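PDB 1WY0: geranylgeranyl pyrophosphate synthetase from Pyrococcus horikoshii, which makes geranylgeranyl pyrophosphate, probably by condensing isopentenyl pyrophosphate with shorter allylic pyrophosphates, as polyprenyl synthetases do. Local coordinates for the interface of chains A and B. Coordinates in Å, arbitrary orientation; residue numbers count along the deposited sequence, not the author numbering. Chains: chain A/B, geranylgeranyl pyrophosphate synthetase.

The interface of chains A and B. Residues chain A 150, 153-154, 157-158; chain B 108-109, 112.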
loop_
_atom_site.group_PDB
_atom_site.type_symbol
_atom_site.label_atom_id
_atom_site.label_comp_id
_atom_site.label_asym_id
_atom_site.label_seq_id
_atom_site.Cartn_x
_atom_site.Cartn_y
_atom_site.Cartn_z
ATOM N N CYS A 150 -8.055 -4.058 -4.750
ATOM C CA CYS A 150 -8.359 -2.633 -4.573
ATOM C C CYS A 150 -9.623 -2.277 -5.373
ATOM O O CYS A 150 -10.455 -1.490 -4.931
ATOM C CB CYS A 150 -7.207 -1.744 -5.074
ATOM S SG CYS A 150 -5.625 -1.829 -4.189
ATOM N N GLN A 153 -12.714 -3.631 -3.594
ATOM C CA GLN A 153 -13.024 -2.855 -2.412
ATOM C C GLN A 153 -13.589 -1.485 -2.830
ATOM O O GLN A 153 -14.463 -0.944 -2.163
ATOM C CB GLN A 153 -11.771 -2.699 -1.542
ATOM C CG GLN A 153 -11.961 -1.819 -0.314
ATOM C CD GLN A 153 -13.055 -2.309 0.625
ATOM O OE1 GLN A 153 -13.735 -3.297 0.338
ATOM N NE2 GLN A 153 -13.231 -1.621 1.750
ATOM N N ALA A 154 -13.098 -0.936 -3.938
ATOM C CA ALA A 154 -13.587 0.352 -4.433
ATOM C C ALA A 154 -15.070 0.231 -4.798
ATOM O O ALA A 154 -15.892 1.059 -4.411
ATOM C CB ALA A 154 -12.796 0.784 -5.653
ATOM N N LEU A 157 -17.145 0.254 -1.871
ATOM C CA LEU A 157 -17.358 1.569 -1.273
ATOM C C LEU A 157 -18.476 2.305 -2.015
ATOM O O LEU A 157 -19.323 2.928 -1.394
ATOM C CB LEU A 157 -16.087 2.418 -1.327
ATOM C CG LEU A 157 -14.958 2.077 -0.363
ATOM C CD1 LEU A 157 -13.795 3.036 -0.585
ATOM C CD2 LEU A 157 -15.466 2.168 1.059
ATOM N N GLU A 158 -18.476 2.231 -3.342
ATOM C CA GLU A 158 -19.507 2.907 -4.134
ATOM C C GLU A 158 -20.913 2.456 -3.744
ATOM O O GLU A 158 -21.848 3.247 -3.780
ATOM C CB GLU A 158 -19.281 2.671 -5.635
ATOM C CG GLU A 158 -18.064 3.412 -6.207
ATOM C CD GLU A 158 -18.325 4.889 -6.491
ATOM O OE1 GLU A 158 -18.767 5.210 -7.617
ATOM O OE2 GLU A 158 -18.092 5.730 -5.591
ATOM N N ASN B 108 -11.571 7.178 2.717
ATOM C CA ASN B 108 -11.568 5.770 2.326
ATOM C C ASN B 108 -11.124 5.561 0.884
ATOM O O ASN B 108 -10.271 4.720 0.618
ATOM C CB ASN B 108 -12.957 5.152 2.539
ATOM C CG ASN B 108 -13.368 5.113 4.016
ATOM O OD1 ASN B 108 -12.556 5.356 4.911
ATOM N ND2 ASN B 108 -14.628 4.798 4.271
ATOM N N MET B 109 -11.701 6.310 -0.052
ATOM C CA MET B 109 -11.320 6.164 -1.448
ATOM C C MET B 109 -9.879 6.649 -1.667
ATOM O O MET B 109 -9.175 6.149 -2.546
ATOM C CB MET B 109 -12.286 6.934 -2.352
ATOM C CG MET B 109 -12.076 6.664 -3.853
ATOM S SD MET B 109 -12.286 4.904 -4.280
ATOM C CE MET B 109 -14.068 4.676 -3.875
ATOM N N LEU B 112 -7.602 3.808 -0.668
ATOM C CA LEU B 112 -7.599 2.859 -1.778
ATOM C C LEU B 112 -6.825 3.351 -3.001
ATOM O O LEU B 112 -6.179 2.552 -3.664
ATOM C CB LEU B 112 -9.024 2.518 -2.210
ATOM C CG LEU B 112 -9.735 1.495 -1.330
ATOM C CD1 LEU B 112 -11.062 1.171 -1.955
ATOM C CD2 LEU B 112 -8.875 0.210 -1.186
#
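A:Leu157 and B:Leu112 meet in an apolar helix-to-helix patch of a two-fold symmetric dimer interface, and help hold the two copies of the synthetase together. A twin patch has the chains exchanged. Dimers are usual in this family, so the pairing is probably biological. The two leucines meet end on, methyl to methyl, with A:Leu157 CD1 3.6 Å from B:Leu112 CD1. That B:Leu112 methyl also lies over the backbone of chain A, 3.6 Å from A:Ala154 CA. The side chain of A:Gln153 crosses B:Leu112 at about a right angle. Its CG methylene does the touching, 3.5 Å from B:Leu112 CD1. With chi1 at 176° the chain points away from its own backbone N, which sets CG against the leucine. A:Gln153 CG also meets the second methyl, B:Leu112 CD2, at 3.8 Å. Replacing B:Leu112 with alanine would probably open a gap beside A:Ala154, leave A:Gln153 CG without its partner and take one neighbour from the tip of A:Leu157. B:Met109 runs antiparallel alongside A:Leu157. Its chain bends twice and brings the terminal methyl CE to 3.7 Å from A:Leu157 CD1. B:Asn108 lies across A:Leu157, nearly perpendicular, on a different side of CD1 from B:Met109. It touches with its CB, 3.9 Å from A:Leu157 CD1. A:Cys150 and A:Glu158 lie at the margins. The patch pairs the C-terminal half of helix 132-159 of chain A with the start of helix 107-126 of chain B, in the all-helical fold of the polyprenyl synthetases.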